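Local coordinates for putative phosphinothricin n-acetyltransferase (Acinetobacter baylyi, PDB 2JLM), which probably transfers the acetyl group of acetyl-CoA to the amino group of L-methionine sulfoximine and L-methionine sulfone, at residues D[153-158]-D[163-168]. Residues are numbered along the deposited sequence; the frame is centred on the assembly and turned at random.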
loop_
_atom_site.group_PDB
_atom_site.type_symbol
_atom_site.label_atom_id
_atom_site.label_comp_id
_atom_site.label_asym_id
_atom_site.label_seq_id
_atom_site.Cartn_x
_atom_site.Cartn_y
_atom_site.Cartn_z
ATOM N N ILE D 153 30.379 -20.249 -1.986
ATOM C CA ILE D 153 31.390 -19.714 -2.892
ATOM C C ILE D 153 32.694 -19.448 -2.138
ATOM O O ILE D 153 32.823 -18.459 -1.415
ATOM C CB ILE D 153 30.900 -18.439 -3.612
ATOM C CG1 ILE D 153 29.613 -18.753 -4.387
ATOM C CG2 ILE D 153 31.980 -17.926 -4.561
ATOM C CD1 ILE D 153 29.026 -17.590 -5.120
ATOM N N GLN D 154 33.652 -20.352 -2.300
ATOM C CA GLN D 154 34.883 -20.308 -1.524
ATOM C C GLN D 154 35.692 -19.067 -1.858
ATOM O O GLN D 154 35.827 -18.703 -3.022
ATOM C CB GLN D 154 35.700 -21.583 -1.756
ATOM C CG GLN D 154 34.822 -22.821 -1.841
ATOM C CD GLN D 154 35.612 -24.116 -1.915
ATOM O OE1 GLN D 154 36.788 -24.160 -1.565
ATOM N NE2 GLN D 154 34.960 -25.182 -2.361
ATOM N N GLN D 155 36.205 -18.419 -0.815
ATOM C CA GLN D 155 37.091 -17.268 -0.946
ATOM C C GLN D 155 36.470 -16.150 -1.760
ATOM O O GLN D 155 37.177 -15.374 -2.399
ATOM C CB GLN D 155 38.429 -17.693 -1.554
ATOM C CG GLN D 155 39.077 -18.866 -0.825
ATOM C CD GLN D 155 40.583 -18.975 -1.058
ATOM O OE1 GLN D 155 41.124 -18.413 -2.007
ATOM N NE2 GLN D 155 41.261 -19.710 -0.187
ATOM N N ALA D 156 35.145 -16.076 -1.732
ATOM C CA ALA D 156 34.414 -15.016 -2.411
ATOM C C ALA D 156 34.655 -13.654 -1.783
ATOM O O ALA D 156 34.607 -12.631 -2.468
ATOM C CB ALA D 156 32.933 -15.323 -2.424
ATOM N N GLY D 157 34.893 -13.628 -0.475
ATOM C CA GLY D 157 35.083 -12.361 0.211
ATOM C C GLY D 157 36.498 -12.105 0.707
ATOM O O GLY D 157 37.291 -13.015 0.884
ATOM N N PHE D 158 36.823 -10.846 0.945
ATOM C CA PHE D 158 38.102 -10.537 1.554
ATOM C C PHE D 158 37.903 -9.472 2.635
ATOM O O PHE D 158 37.408 -8.383 2.363
ATOM C CB PHE D 158 39.130 -10.094 0.501
ATOM C CG PHE D 158 40.513 -9.869 1.066
ATOM C CD1 PHE D 158 41.356 -10.943 1.324
ATOM C CD2 PHE D 158 40.959 -8.591 1.355
ATOM C CE1 PHE D 158 42.623 -10.741 1.859
ATOM C CE2 PHE D 158 42.223 -8.384 1.893
ATOM C CZ PHE D 158 43.055 -9.457 2.144
ATOM N N TRP D 163 40.796 -14.329 3.036
ATOM C CA TRP D 163 39.723 -14.815 2.187
ATOM C C TRP D 163 38.608 -15.417 3.026
ATOM O O TRP D 163 38.861 -16.167 3.972
ATOM C CB TRP D 163 40.260 -15.857 1.193
ATOM C CG TRP D 163 41.296 -15.290 0.278
ATOM C CD1 TRP D 163 42.601 -15.669 0.187
ATOM C CD2 TRP D 163 41.124 -14.211 -0.650
ATOM N NE1 TRP D 163 43.252 -14.905 -0.748
ATOM C CE2 TRP D 163 42.371 -13.999 -1.278
ATOM C CE3 TRP D 163 40.032 -13.412 -1.025
ATOM C CZ2 TRP D 163 42.562 -13.021 -2.269
ATOM C CZ3 TRP D 163 40.220 -12.429 -2.000
ATOM C CH2 TRP D 163 41.476 -12.246 -2.613
ATOM N N LEU D 164 37.372 -15.094 2.669
ATOM C CA LEU D 164 36.206 -15.625 3.367
ATOM C C LEU D 164 35.358 -16.427 2.409
ATOM O O LEU D 164 35.271 -16.105 1.225
ATOM C CB LEU D 164 35.361 -14.486 3.929
ATOM C CG LEU D 164 36.131 -13.473 4.767
ATOM C CD1 LEU D 164 35.268 -12.242 5.032
ATOM C CD2 LEU D 164 36.615 -14.133 6.064
ATOM N N ASP D 165 34.721 -17.462 2.941
ATOM C CA ASP D 165 33.800 -18.280 2.182
ATOM C C ASP D 165 32.398 -17.743 2.436
ATOM O O ASP D 165 32.030 -17.495 3.578
ATOM C CB ASP D 165 33.906 -19.738 2.638
ATOM C CG ASP D 165 35.266 -20.346 2.324
ATOM O OD1 ASP D 165 35.570 -21.440 2.853
ATOM O OD2 ASP D 165 36.027 -19.732 1.539
ATOM N N ALA D 166 31.635 -17.535 1.372
ATOM C CA ALA D 166 30.262 -17.066 1.493
ATOM C C ALA D 166 29.300 -18.240 1.312
ATOM O O ALA D 166 29.131 -18.743 0.206
ATOM C CB ALA D 166 29.986 -16.001 0.462
ATOM N N ALA D 167 28.687 -18.692 2.402
ATOM C CA ALA D 167 27.751 -19.806 2.318
ATOM C C ALA D 167 26.363 -19.266 2.031
ATOM O O ALA D 167 25.992 -18.203 2.533
ATOM C CB ALA D 167 27.750 -20.606 3.605
ATOM N N PHE D 168 25.605 -19.986 1.209
ATOM C CA PHE D 168 24.244 -19.574 0.900
ATOM C C PHE D 168 23.249 -20.534 1.487
ATOM O O PHE D 168 23.344 -21.746 1.305
ATOM C CB PHE D 168 24.038 -19.430 -0.608
ATOM C CG PHE D 168 24.794 -18.283 -1.198
ATOM C CD1 PHE D 168 26.112 -18.439 -1.596
ATOM C CD2 PHE D 168 24.205 -17.037 -1.314
ATOM C CE1 PHE D 168 26.820 -17.377 -2.123
ATOM C CE2 PHE D 168 24.910 -15.966 -1.839
ATOM C CZ PHE D 168 26.216 -16.139 -2.248
#
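Trp163 is sandwiched between Phe158 and Gln155 in the C-terminal beta hairpin of this GNAT-fold protein, where strand 148-159 runs antiparallel to strand 162-172. Phe158 and Trp163 form a non-hydrogen-bonded pair, and their rings meet edge-to-face, the phenyl edge toward the indole face, with the Phe158 ring centroid 4.8 Å from that of the six-membered ring of Trp163. The phenyl CG stands anti to the backbone N (chi1 -175°), which brings CD1 over the rim of the indole, while CB touches Trp163 CZ3 at 3.6 Å. Over the opposite indole face lies the amide of Gln155, only 13° from parallel, with OE1 3.8 Å from Trp163 CD1. That amide oxygen accepts a hydrogen bond from His125 of the second subunit, whose ring also stacks with Trp163, so the hairpin contributes directly to the subunit interface.

Gln155 lies in the type II turn from Ile153 to Ala156, next to a classic beta bulge in which Ala156 and Gly157 both face Leu164. Within the bulge Gly157 N bonds to Leu164 O (3.0 Å), and on its far side, at the start of the turn, Ile153 N pairs with Ala166 O (2.9 Å). Here Ile153 CD1 also packs against Phe168 CE1 at 3.7 Å. From the facing strand the Asp165 carboxylate reaches the turn: its OD2 accepts a hydrogen bond from the backbone N of Gln155 at 2.7 Å on the anti side, 24° out of the carboxylate plane.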